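PDB 3L7X: putative Hit-like protein involved in cell-cycle regulation, which probably acts as a zinc-binding nucleotide hydrolase or transferase of the histidine triad (HIT) family and is thought to take part in cell-cycle regulation. Local coordinates for residues A97-I102 with V134-R139; A68-T73 with K108-D113; K101-L106 with D113-I118; K42-D47 with L74-E79; S51-D56 with A61-S66. All blocks are in the same frame, centred on the assembly; numbering follows the deposited sequence.

Contact 1 (A97-I102 with V134-R139); sequences ARIPKI and VHLVPR. With NA (sodium ion), chain C.
The start of helix 99-110 lies over strand 134-139, and the backbones come nearest at Ile99 and Leu136, whose CA atoms are 8.5 Å apart. Ile99, Ile102, Val134 and Leu136 fill the gap with hydrocarbon alone. The long branch of Ile99 ends against Val134, its CD1 lying 3.6 Å from Val134 CG1 and close to CB as well. The short branch of Ile99 serves a second residue: CG2, anti to the backbone N, packs 3.8 Å from Leu136 CD2. The other methyl of Leu136 reaches the next turn of the helix, where CD1 sits 3.5 Å from Ile102 CG2 and the two side chains run nearly perpendicular. Leu136 is thus forked between two helical residues one turn apart. His135, between Val134 and Leu136, points to the other face of the strand, where its NE2 binds a sodium ion at 2.9 Å, the metal lying in the ring plane at the edge. Two waters and His133, the predicted nucleotidylated histidine of the histidine triad motif, also bind this ion. The strand therefore separates an apolar core from the metal-bearing face; Val75 of strand 73-77 and Ile117 of strand 114-121, its two neighbours in the sheet, extend that core beneath the helix.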
# COMPACT_ATOMS: atom_id res chain seq x y z
N ALA A 97 2.28 -7.74 -6.53
CA ALA A 97 1.99 -9.18 -6.58
C ALA A 97 2.82 -9.95 -5.53
O ALA A 97 2.37 -10.93 -5.00
CB ALA A 97 2.32 -9.71 -7.98
N ARG A 98 4.05 -9.50 -5.29
CA ARG A 98 4.97 -10.22 -4.39
C ARG A 98 4.70 -9.89 -2.91
O ARG A 98 5.19 -10.58 -2.02
CB ARG A 98 6.44 -9.79 -4.64
CG ARG A 98 6.84 -9.30 -6.03
CD ARG A 98 6.49 -10.26 -7.12
NE ARG A 98 7.49 -10.47 -8.20
CZ ARG A 98 7.33 -10.14 -9.49
NH1 ARG A 98 6.25 -9.49 -9.92
NH2 ARG A 98 8.27 -10.46 -10.38
N ILE A 99 3.91 -8.86 -2.65
CA ILE A 99 3.87 -8.32 -1.30
C ILE A 99 3.20 -9.28 -0.27
O ILE A 99 3.71 -9.47 0.83
CB ILE A 99 3.41 -6.90 -1.31
CG1 ILE A 99 4.65 -6.02 -1.71
CG2 ILE A 99 2.84 -6.51 0.08
CD1 ILE A 99 4.39 -4.59 -1.85
N PRO A 100 2.08 -9.93 -0.64
CA PRO A 100 1.50 -10.86 0.35
C PRO A 100 2.47 -11.96 0.85
O PRO A 100 2.55 -12.24 2.06
CB PRO A 100 0.29 -11.49 -0.40
CG PRO A 100 -0.17 -10.35 -1.35
CD PRO A 100 1.22 -9.71 -1.82
N LYS A 101 3.23 -12.53 -0.08
CA LYS A 101 4.14 -13.61 0.26
C LYS A 101 5.25 -13.07 1.19
O LYS A 101 5.62 -13.70 2.21
CB LYS A 101 4.68 -14.23 -1.03
CG LYS A 101 5.96 -15.01 -0.91
CD LYS A 101 6.55 -15.21 -2.32
CE LYS A 101 7.93 -15.86 -2.29
NZ LYS A 101 8.41 -16.32 -3.64
N ILE A 102 5.76 -11.86 0.88
CA ILE A 102 6.81 -11.29 1.71
C ILE A 102 6.27 -10.95 3.08
O ILE A 102 6.92 -11.22 4.11
CB ILE A 102 7.45 -10.06 1.02
CG1 ILE A 102 8.07 -10.49 -0.33
CG2 ILE A 102 8.51 -9.40 1.98
CD1 ILE A 102 8.49 -9.27 -1.25
N VAL A 134 7.61 0.30 -1.09
CA VAL A 134 6.47 -0.02 -0.23
C VAL A 134 6.96 -0.49 1.09
O VAL A 134 7.80 -1.43 1.22
CB VAL A 134 5.64 -1.15 -0.88
CG1 VAL A 134 4.36 -1.45 0.01
CG2 VAL A 134 5.26 -0.75 -2.29
N HIS A 135 6.52 0.20 2.16
CA HIS A 135 6.95 -0.21 3.50
C HIS A 135 6.07 -1.40 3.97
O HIS A 135 4.86 -1.35 3.77
CB HIS A 135 6.62 0.85 4.53
CG HIS A 135 7.34 2.14 4.35
ND1 HIS A 135 8.40 2.51 5.16
CD2 HIS A 135 7.15 3.16 3.48
CE1 HIS A 135 8.84 3.70 4.79
NE2 HIS A 135 8.10 4.12 3.77
N LEU A 136 6.71 -2.40 4.58
CA LEU A 136 5.94 -3.46 5.34
C LEU A 136 6.35 -3.24 6.77
O LEU A 136 7.52 -3.38 7.09
CB LEU A 136 6.35 -4.86 4.87
CG LEU A 136 6.27 -5.10 3.36
CD1 LEU A 136 6.65 -6.59 3.03
CD2 LEU A 136 4.92 -4.81 2.80
N VAL A 137 5.42 -2.85 7.63
CA VAL A 137 5.75 -2.44 9.01
C VAL A 137 5.02 -3.45 9.91
O VAL A 137 3.78 -3.32 10.17
CB VAL A 137 5.23 -1.03 9.31
CG1 VAL A 137 5.58 -0.61 10.72
CG2 VAL A 137 5.78 0.01 8.27
N PRO A 138 5.75 -4.42 10.43
CA PRO A 138 5.11 -5.37 11.40
C PRO A 138 4.63 -4.61 12.62
O PRO A 138 5.26 -3.63 13.10
CB PRO A 138 6.28 -6.31 11.74
CG PRO A 138 7.15 -6.32 10.44
CD PRO A 138 7.16 -4.79 10.16
N ARG A 139 3.52 -5.08 13.22
CA ARG A 139 2.95 -4.41 14.36
C ARG A 139 2.82 -5.46 15.51
O ARG A 139 2.56 -6.66 15.26
CB ARG A 139 1.56 -3.82 14.04
CG ARG A 139 1.59 -2.75 12.90
CD ARG A 139 2.47 -1.56 13.38
NE ARG A 139 1.90 -0.93 14.62
CZ ARG A 139 0.92 -0.02 14.62
NH1 ARG A 139 0.30 0.35 13.49
NH2 ARG A 139 0.55 0.52 15.77
NA NA C . 8.57 6.52 2.14
O HOH W 1 8.81 8.18 4.12
O HOH W 2 7.01 5.02 0.26

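Contact 2 (A68-T73 with K108-D113); sequences ATKGHT and KATKAD
Thr110, in the last turn of helix 99-110, directs its methyl group at the tight turn formed by residues 69-72. CG2 lies 3.9 Å from Lys70 O and 4.2 Å from Gly71 CA, so a single methyl meets the peptide link between these two residues. With chi1 at 57°, OG1 stands between the backbone N and the carbonyl carbon and CG2 lies anti to the latter; this leaves the methyl for the turn while the hydroxyl bonds back to Leu106 O in its own helix. Lys70, extended throughout, runs alongside, but its CE comes no nearer than 4.5 Å to Thr110 CG2, a loose approach. The contact makes no hydrogen bond, and Lys70 O is buried against the methyl without a polar partner in the model.

Residues Thr69 to His72 make a type II beta turn closed by His72 N to Thr69 O at 3.0 Å, with Gly71 at positive phi, and Thr73 OG1 donates to Gly71 O at 2.9 Å, tilted from the carbonyl plane. The helix ends in a Schellman motif with Lys111 as its C-prime residue. Turn and helix end meet beside strand 134-139: Pro138 touches Thr110 and Ala112, its carbonyl accepts a bond from Thr69 OG1, and beyond the turn the chain enters strand 73-77.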
# COMPACT_ATOMS: atom_id res chain seq x y z
N ALA A 68 11.56 1.10 11.87
CA ALA A 68 10.47 1.82 12.58
C ALA A 68 9.85 0.83 13.57
O ALA A 68 9.49 1.23 14.69
CB ALA A 68 9.38 2.35 11.59
N THR A 69 9.72 -0.43 13.13
CA THR A 69 9.43 -1.51 14.06
C THR A 69 10.28 -2.68 13.65
O THR A 69 10.95 -2.63 12.62
CB THR A 69 7.93 -2.04 13.92
OG1 THR A 69 7.73 -2.54 12.59
CG2 THR A 69 6.90 -0.87 14.11
N LYS A 70 10.26 -3.72 14.47
CA LYS A 70 11.12 -4.87 14.24
C LYS A 70 10.71 -5.58 12.94
O LYS A 70 9.55 -5.99 12.79
CB LYS A 70 11.04 -5.86 15.43
CG LYS A 70 11.95 -7.04 15.24
CD LYS A 70 11.68 -8.15 16.32
CE LYS A 70 12.42 -9.44 15.95
NZ LYS A 70 12.28 -10.63 16.89
N GLY A 71 11.62 -5.68 11.97
CA GLY A 71 11.26 -6.28 10.71
C GLY A 71 10.77 -5.34 9.65
O GLY A 71 10.43 -5.78 8.58
N HIS A 72 10.77 -4.03 9.93
CA HIS A 72 10.34 -3.01 8.96
C HIS A 72 11.15 -3.26 7.69
O HIS A 72 12.42 -3.31 7.74
CB HIS A 72 10.67 -1.66 9.59
CG HIS A 72 10.47 -0.43 8.75
ND1 HIS A 72 9.69 -0.33 7.60
CD2 HIS A 72 10.96 0.81 8.98
CE1 HIS A 72 9.72 0.94 7.18
NE2 HIS A 72 10.45 1.64 8.03
N THR A 73 10.43 -3.41 6.55
CA THR A 73 11.07 -3.82 5.28
C THR A 73 10.62 -2.89 4.18
O THR A 73 9.45 -2.41 4.24
CB THR A 73 10.59 -5.32 4.92
OG1 THR A 73 11.22 -6.20 5.86
CG2 THR A 73 11.04 -5.74 3.53
N LYS A 108 5.64 -14.17 10.04
CA LYS A 108 6.03 -15.45 10.66
C LYS A 108 7.37 -15.28 11.41
O LYS A 108 7.53 -15.67 12.59
CB LYS A 108 6.20 -16.53 9.58
CG LYS A 108 4.89 -17.05 8.98
CD LYS A 108 5.14 -18.32 8.11
CE LYS A 108 6.16 -18.11 6.95
NZ LYS A 108 5.72 -17.37 5.66
N ALA A 109 8.35 -14.70 10.73
CA ALA A 109 9.68 -14.52 11.32
C ALA A 109 9.67 -13.69 12.60
O ALA A 109 10.43 -13.99 13.54
CB ALA A 109 10.63 -13.89 10.31
N THR A 110 8.82 -12.65 12.63
CA THR A 110 8.80 -11.72 13.76
C THR A 110 7.72 -12.03 14.79
O THR A 110 7.69 -11.42 15.87
CB THR A 110 8.60 -10.25 13.29
OG1 THR A 110 7.40 -10.15 12.53
CG2 THR A 110 9.75 -9.82 12.38
N LYS A 111 6.86 -12.99 14.46
CA LYS A 111 5.67 -13.25 15.25
C LYS A 111 4.83 -11.96 15.46
O LYS A 111 4.32 -11.71 16.54
CB LYS A 111 6.08 -13.90 16.59
CG LYS A 111 6.84 -15.21 16.43
CD LYS A 111 7.21 -15.77 17.78
CE LYS A 111 8.14 -16.96 17.64
NZ LYS A 111 8.33 -17.64 18.96
N ALA A 112 4.71 -11.15 14.41
CA ALA A 112 3.93 -9.93 14.50
C ALA A 112 2.43 -10.18 14.62
O ALA A 112 1.93 -11.17 14.05
CB ALA A 112 4.21 -9.04 13.27
N ASP A 113 1.72 -9.30 15.34
CA ASP A 113 0.24 -9.42 15.45
C ASP A 113 -0.50 -8.78 14.29
O ASP A 113 -1.70 -9.10 14.03
CB ASP A 113 -0.26 -8.80 16.75
CG ASP A 113 0.43 -9.42 17.98
OD1 ASP A 113 0.28 -10.63 18.19
OD2 ASP A 113 1.20 -8.72 18.68

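Contact 3 (K101-L106 with D113-I118); sequences KIARAL and DGLNII
Leu115 faces Ala103 and Leu106 of helix 99-110, and the attraction across this contact is wholly apolar. Its two methyls divide the helix surface between them: CD2 lies 3.9 Å from Ala103 CB, while CD1 is 4.2 Å from Leu106 CD2. The two leucine side chains are set crosswise, so they meet through methyl groups rather than along their lengths. In Leu115 CG is anti to the backbone N (chi1 -170°), which carries both methyls off the strand toward the helix. The backbones are nearest at Ala103 and Leu115, whose CA atoms are 7.7 Å apart, consistent with the small side chain of Ala103.

The hydrogen bonds belong to the separate elements. Within the helix, Leu106 N donates to Ile102 O at 2.9 Å. In the sheet, Asp113 and Gly114 both face Arg139 in a classic beta bulge, where the strand begins. Residues 115-118 also pair antiparallel with a strand of the second subunit, so the sheet continues through the dimer interface.

Leu106 also packs on Leu136 and Pro138 of strand 134-139. No hydrogen bond crosses between the two segments, which therefore meet by nondirectional apolar contact alone, through dispersion and the burial of hydrocarbon.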
# COMPACT_ATOMS: atom_id res chain seq x y z
N LYS A 101 3.23 -12.53 -0.08
CA LYS A 101 4.14 -13.61 0.26
C LYS A 101 5.25 -13.07 1.19
O LYS A 101 5.62 -13.70 2.21
CB LYS A 101 4.68 -14.23 -1.03
CG LYS A 101 5.96 -15.01 -0.91
CD LYS A 101 6.55 -15.21 -2.32
CE LYS A 101 7.93 -15.86 -2.29
NZ LYS A 101 8.41 -16.32 -3.64
N ILE A 102 5.76 -11.86 0.88
CA ILE A 102 6.81 -11.29 1.71
C ILE A 102 6.27 -10.95 3.08
O ILE A 102 6.92 -11.22 4.11
CB ILE A 102 7.45 -10.06 1.02
CG1 ILE A 102 8.07 -10.49 -0.33
CG2 ILE A 102 8.51 -9.40 1.98
CD1 ILE A 102 8.49 -9.27 -1.25
N ALA A 103 5.08 -10.35 3.09
CA ALA A 103 4.43 -9.97 4.35
C ALA A 103 4.16 -11.19 5.24
O ALA A 103 4.33 -11.10 6.42
CB ALA A 103 3.09 -9.16 4.09
N ARG A 104 3.72 -12.29 4.65
CA ARG A 104 3.44 -13.50 5.44
C ARG A 104 4.72 -13.97 6.10
O ARG A 104 4.73 -14.31 7.29
CB ARG A 104 2.83 -14.59 4.59
CG ARG A 104 1.34 -14.36 4.36
CD ARG A 104 0.71 -15.57 3.63
NE ARG A 104 1.09 -15.74 2.22
CZ ARG A 104 0.43 -15.19 1.22
NH1 ARG A 104 -0.56 -14.31 1.44
NH2 ARG A 104 0.81 -15.47 -0.01
N ALA A 105 5.80 -14.00 5.32
CA ALA A 105 7.11 -14.43 5.86
C ALA A 105 7.57 -13.49 6.98
O ALA A 105 8.07 -13.92 8.02
CB ALA A 105 8.16 -14.51 4.73
N LEU A 106 7.46 -12.18 6.76
CA LEU A 106 7.83 -11.23 7.79
C LEU A 106 7.05 -11.41 9.10
O LEU A 106 7.58 -11.34 10.21
CB LEU A 106 7.60 -9.83 7.20
CG LEU A 106 8.18 -8.62 7.81
CD1 LEU A 106 9.72 -8.80 7.93
CD2 LEU A 106 7.86 -7.44 6.83
N ASP A 113 1.72 -9.30 15.34
CA ASP A 113 0.24 -9.42 15.45
C ASP A 113 -0.50 -8.78 14.29
O ASP A 113 -1.70 -9.10 14.03
CB ASP A 113 -0.26 -8.80 16.75
CG ASP A 113 0.43 -9.42 17.98
OD1 ASP A 113 0.28 -10.63 18.19
OD2 ASP A 113 1.20 -8.72 18.68
N GLY A 114 0.16 -7.88 13.56
CA GLY A 114 -0.51 -7.17 12.46
C GLY A 114 0.57 -6.58 11.56
O GLY A 114 1.78 -6.77 11.81
N LEU A 115 0.13 -5.89 10.52
CA LEU A 115 1.14 -5.33 9.60
C LEU A 115 0.51 -4.16 8.89
O LEU A 115 -0.64 -4.23 8.40
CB LEU A 115 1.56 -6.38 8.56
CG LEU A 115 2.80 -5.94 7.71
CD1 LEU A 115 3.88 -6.91 7.91
CD2 LEU A 115 2.36 -6.02 6.30
N ASN A 116 1.30 -3.05 8.76
CA ASN A 116 0.87 -1.98 7.84
C ASN A 116 1.67 -2.01 6.55
O ASN A 116 2.90 -2.16 6.60
CB ASN A 116 1.06 -0.60 8.44
CG ASN A 116 0.31 -0.44 9.78
OD1 ASN A 116 0.88 -0.62 10.85
ND2 ASN A 116 -1.02 -0.14 9.70
N ILE A 117 0.96 -1.83 5.44
CA ILE A 117 1.61 -1.70 4.10
C ILE A 117 1.48 -0.27 3.67
O ILE A 117 0.34 0.26 3.63
CB ILE A 117 0.89 -2.64 3.09
CG1 ILE A 117 1.18 -4.07 3.51
CG2 ILE A 117 1.45 -2.38 1.65
CD1 ILE A 117 0.36 -5.10 2.70
N ILE A 118 2.60 0.43 3.39
CA ILE A 118 2.49 1.89 3.18
C ILE A 118 3.35 2.33 2.01
O ILE A 118 4.52 1.90 1.90
CB ILE A 118 3.01 2.64 4.43
CG1 ILE A 118 2.17 2.21 5.65
CG2 ILE A 118 2.92 4.18 4.28
CD1 ILE A 118 2.77 2.71 6.99

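Contact 4 (K42-D47 with L74-E79); sequences KIVAGD and LVIPKE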
# COMPACT_ATOMS: atom_id res chain seq x y z
N LYS A 42 21.22 2.18 -7.00
CA LYS A 42 22.56 1.68 -6.67
C LYS A 42 22.49 0.39 -5.86
O LYS A 42 23.24 -0.54 -6.09
CB LYS A 42 23.34 2.75 -5.91
CG LYS A 42 23.69 3.96 -6.80
CD LYS A 42 24.32 5.01 -5.93
CE LYS A 42 24.53 6.31 -6.72
NZ LYS A 42 25.28 7.29 -5.89
N ILE A 43 21.51 0.30 -4.96
CA ILE A 43 21.26 -0.98 -4.31
C ILE A 43 20.83 -2.12 -5.24
O ILE A 43 21.36 -3.23 -5.16
CB ILE A 43 20.19 -0.78 -3.14
CG1 ILE A 43 20.86 -0.01 -1.98
CG2 ILE A 43 19.74 -2.17 -2.63
CD1 ILE A 43 19.88 0.48 -0.93
N VAL A 44 19.90 -1.86 -6.16
CA VAL A 44 19.52 -2.80 -7.19
C VAL A 44 20.71 -3.27 -8.04
O VAL A 44 20.78 -4.43 -8.39
CB VAL A 44 18.42 -2.21 -8.10
CG1 VAL A 44 18.11 -3.13 -9.33
CG2 VAL A 44 17.09 -2.05 -7.25
N ALA A 45 21.60 -2.34 -8.34
CA ALA A 45 22.77 -2.62 -9.21
C ALA A 45 23.82 -3.43 -8.42
O ALA A 45 24.77 -3.99 -9.00
CB ALA A 45 23.35 -1.36 -9.73
N GLY A 46 23.68 -3.48 -7.10
CA GLY A 46 24.63 -4.21 -6.27
C GLY A 46 25.85 -3.34 -5.93
O GLY A 46 26.86 -3.84 -5.37
N ASP A 47 25.79 -2.05 -6.23
CA ASP A 47 26.91 -1.13 -5.96
C ASP A 47 27.00 -0.77 -4.48
O ASP A 47 28.08 -0.52 -3.95
CB ASP A 47 26.78 0.17 -6.76
CG ASP A 47 26.90 -0.06 -8.25
OD1 ASP A 47 27.42 -1.14 -8.66
OD2 ASP A 47 26.50 0.85 -9.00
N LEU A 74 11.47 -2.62 3.17
CA LEU A 74 11.02 -1.89 2.01
C LEU A 74 11.02 -2.89 0.87
O LEU A 74 11.97 -3.70 0.72
CB LEU A 74 11.97 -0.72 1.56
CG LEU A 74 12.15 0.36 2.62
CD1 LEU A 74 12.96 1.52 2.04
CD2 LEU A 74 10.73 0.95 3.10
N VAL A 75 9.97 -2.84 0.06
CA VAL A 75 9.92 -3.63 -1.20
C VAL A 75 9.96 -2.65 -2.35
O VAL A 75 9.18 -1.70 -2.40
CB VAL A 75 8.60 -4.45 -1.27
CG1 VAL A 75 8.61 -5.35 -2.54
CG2 VAL A 75 8.42 -5.28 0.04
N ILE A 76 10.96 -2.82 -3.24
CA ILE A 76 11.12 -1.88 -4.36
C ILE A 76 11.11 -2.56 -5.71
O ILE A 76 11.50 -3.70 -5.82
CB ILE A 76 12.41 -1.03 -4.20
CG1 ILE A 76 13.65 -1.92 -4.40
CG2 ILE A 76 12.47 -0.41 -2.79
CD1 ILE A 76 14.98 -1.05 -4.41
N PRO A 77 10.65 -1.86 -6.75
CA PRO A 77 10.84 -2.46 -8.09
C PRO A 77 12.30 -2.31 -8.52
O PRO A 77 12.90 -1.33 -8.17
CB PRO A 77 9.99 -1.57 -8.99
CG PRO A 77 9.83 -0.27 -8.28
CD PRO A 77 10.11 -0.49 -6.80
N LYS A 78 12.83 -3.28 -9.24
CA LYS A 78 14.16 -3.12 -9.82
C LYS A 78 14.18 -2.03 -10.88
O LYS A 78 15.17 -1.33 -11.03
CB LYS A 78 14.60 -4.46 -10.35
CG LYS A 78 14.92 -5.39 -9.20
CD LYS A 78 15.60 -6.64 -9.69
CE LYS A 78 16.17 -7.45 -8.54
NZ LYS A 78 16.82 -8.67 -9.11
N GLU A 79 13.10 -1.94 -11.65
CA GLU A 79 12.94 -0.85 -12.59
C GLU A 79 12.58 0.45 -11.84
O GLU A 79 11.60 0.47 -11.08
CB GLU A 79 11.82 -1.19 -13.61
CG GLU A 79 11.52 -0.01 -14.54
CD GLU A 79 10.34 -0.28 -15.41
OE1 GLU A 79 10.51 -0.40 -16.63
OE2 GLU A 79 9.21 -0.41 -14.90
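Val44 holds CG1 anti to the backbone N (chi1 173°) and CG2 anti to the carbonyl carbon, and both branches face 74-79. Ile76 has its CG1 between the backbone N and carbonyl carbon (chi1 69°), with the chain then extended to CD1. These settings bring Val44 CG2 to 3.7 Å from Ile76 CD1, the two side chains lying alongside and pointing opposite ways. The same CG2 also approaches the backbone of Lys78, 4.0 Å from its CA. Val44 CG1 packs 3.9 Å from Lys78 CB and 3.8 Å from Lys78 O. The first carbons of the lysine chain, CB and CG, make this packing; beyond them the extended chain carries NZ past the valine to Glu55 in a salt bridge and to Asp56 O in a hydrogen bond. The backbones are closest where Val44 and Lys78 CA atoms stand 6.0 Å apart. Just beyond Val44, the helix closes with a Schellman motif at Gly46, Asp47 N reaching Lys42 O at 3.0 Å.

Helix 39-45, which carries zinc ligand Cys41, thus rests on the end of strand 73-77. Ile76 also touches Phe40 of that helix and His133, while Pro77 O accepts a bond from the zinc ligand His131; on the sheet, Ile76 pairs with Leu60 of strand 59-63.

Contact 5 (S51-D56 with A61-S66); sequences SKVYED and AFLDIS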
# COMPACT_ATOMS: atom_id res chain seq x y z
N SER A 51 20.29 -5.01 3.44
CA SER A 51 19.99 -6.20 4.22
C SER A 51 18.86 -6.95 3.57
O SER A 51 17.71 -6.76 3.97
CB SER A 51 19.56 -5.86 5.65
OG SER A 51 20.52 -5.01 6.27
N LYS A 52 19.16 -7.81 2.60
CA LYS A 52 18.17 -8.36 1.70
C LYS A 52 17.33 -9.45 2.35
O LYS A 52 17.83 -10.30 3.14
CB LYS A 52 18.81 -8.96 0.44
CG LYS A 52 19.30 -7.96 -0.53
CD LYS A 52 19.75 -8.61 -1.84
CE LYS A 52 20.73 -7.67 -2.61
NZ LYS A 52 21.13 -8.24 -3.92
N VAL A 53 16.06 -9.42 2.03
CA VAL A 53 15.15 -10.47 2.49
C VAL A 53 14.48 -11.24 1.35
O VAL A 53 14.05 -12.37 1.53
CB VAL A 53 14.09 -9.96 3.50
CG1 VAL A 53 14.75 -9.42 4.78
CG2 VAL A 53 13.22 -8.89 2.91
N TYR A 54 14.40 -10.62 0.18
CA TYR A 54 13.76 -11.25 -0.98
C TYR A 54 14.22 -10.56 -2.24
O TYR A 54 14.41 -9.33 -2.24
CB TYR A 54 12.22 -11.15 -0.87
CG TYR A 54 11.52 -11.71 -2.07
CD1 TYR A 54 11.32 -13.09 -2.18
CD2 TYR A 54 11.07 -10.89 -3.09
CE1 TYR A 54 10.67 -13.62 -3.30
CE2 TYR A 54 10.48 -11.39 -4.21
CZ TYR A 54 10.24 -12.76 -4.30
OH TYR A 54 9.65 -13.27 -5.42
N GLU A 55 14.37 -11.33 -3.32
CA GLU A 55 14.74 -10.77 -4.61
C GLU A 55 14.19 -11.68 -5.72
O GLU A 55 14.26 -12.91 -5.61
CB GLU A 55 16.28 -10.63 -4.73
CG GLU A 55 16.76 -10.08 -6.05
CD GLU A 55 18.26 -9.68 -6.02
OE1 GLU A 55 18.94 -9.99 -5.02
OE2 GLU A 55 18.74 -9.05 -6.97
N ASP A 56 13.65 -11.09 -6.77
CA ASP A 56 13.39 -11.84 -7.99
C ASP A 56 13.68 -10.96 -9.20
O ASP A 56 14.33 -9.92 -9.06
CB ASP A 56 11.98 -12.47 -8.00
CG ASP A 56 10.87 -11.45 -7.97
OD1 ASP A 56 11.04 -10.33 -8.50
OD2 ASP A 56 9.80 -11.77 -7.40
N ALA A 61 13.53 -6.73 -1.90
CA ALA A 61 13.03 -6.28 -0.58
C ALA A 61 14.20 -6.37 0.38
O ALA A 61 14.95 -7.34 0.33
CB ALA A 61 11.87 -7.20 -0.09
N PHE A 62 14.37 -5.37 1.22
CA PHE A 62 15.46 -5.38 2.21
C PHE A 62 14.95 -4.72 3.48
O PHE A 62 13.95 -3.98 3.44
CB PHE A 62 16.70 -4.61 1.68
CG PHE A 62 16.37 -3.26 1.07
CD1 PHE A 62 16.25 -2.09 1.89
CD2 PHE A 62 16.23 -3.13 -0.31
CE1 PHE A 62 15.93 -0.80 1.32
CE2 PHE A 62 15.93 -1.83 -0.90
CZ PHE A 62 15.77 -0.69 -0.07
N LEU A 63 15.57 -5.02 4.62
CA LEU A 63 15.18 -4.34 5.86
C LEU A 63 15.47 -2.84 5.77
O LEU A 63 16.52 -2.40 5.29
CB LEU A 63 15.89 -4.90 7.11
CG LEU A 63 15.55 -6.38 7.35
CD1 LEU A 63 16.42 -6.97 8.50
CD2 LEU A 63 14.02 -6.53 7.71
N ASP A 64 14.52 -2.04 6.26
CA ASP A 64 14.79 -0.61 6.38
C ASP A 64 15.73 -0.41 7.56
O ASP A 64 15.45 -0.83 8.67
CB ASP A 64 13.46 0.16 6.61
CG ASP A 64 13.68 1.65 6.49
OD1 ASP A 64 14.52 2.25 7.26
OD2 ASP A 64 13.11 2.26 5.56
N ILE A 65 16.91 0.18 7.33
CA ILE A 65 17.87 0.27 8.36
C ILE A 65 17.44 1.02 9.60
O ILE A 65 17.97 0.77 10.69
CB ILE A 65 19.17 0.97 7.72
CG1 ILE A 65 20.08 -0.16 7.41
CG2 ILE A 65 19.69 2.08 8.59
CD1 ILE A 65 19.66 -0.92 6.32
N SER A 66 16.39 1.85 9.46
CA SER A 66 15.93 2.64 10.62
C SER A 66 14.96 1.85 11.51
O SER A 66 14.64 2.28 12.61
CB SER A 66 15.16 3.88 10.11
OG SER A 66 13.84 3.50 9.54
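Ala61 O receives two backbone N-H groups from the facing strand: Val53 N at 2.9 Å, nearly straight at 176°, and Tyr54 N at 3.3 Å, a weak bond. The donor from Val53 stands 31° out of the carbonyl plane. In return Ala61 N donates to Tyr54 O at 2.8 Å, and Leu63 N to Ser51 O, also at 2.8 Å. Val53 and Tyr54 therefore both face Ala61, a classic beta bulge that shifts the register by one residue between the Lys52-Phe62 and Tyr54-Ala61 pairs of this antiparallel hairpin. Strand 52-55 is the outermost on this side of the chain's five-stranded sheet.

Val53 CG2 lies 3.7 Å from Ala61 CB, while Val53 CG1 packs 4.1 Å from Leu63 CG, the two side chains set square to each other. Tyr54 turns its CB to Ala61 on one face of the sheet, but the ring leads off toward Lys101 and Ile102 of helix 99-110. On the face of Lys52 and Phe62, the lysine NZ makes a salt bridge with Glu55 OE1 at 3.0 Å. Past the strand, Asp64 OD1 is gripped by both Ser66 N and Ser66 OG, the backbone bond forming an Asx turn and the hydroxyl coming from above the carboxylate plane.

How the contacts relate
All five contacts gather round one antiparallel sheet of the HIT domain. Along the chain contact 5 comes within the span of contact 4, while contact 2 crosses contacts 1, 3 and 4 by alternating segments. Contacts 1, 2 and 3 share helix 99-110; the centres of 1 and 3 are only about 4 Å apart, on neighbouring strands 134-139 and 114-121. Contact 4, its centre about 20 Å from that of contact 3, joins helix 39-45 to strand 73-77 near the zinc site; contact 5, centred about 10 Å from contact 4, forms the hairpin at the sheet's other margin. Arg98 and Asp56 link contacts 1 and 5 by a salt bridge. Helix 99-110 packs on one face of the sheet, whose strands carry or adjoin the histidines that bind zinc and sodium.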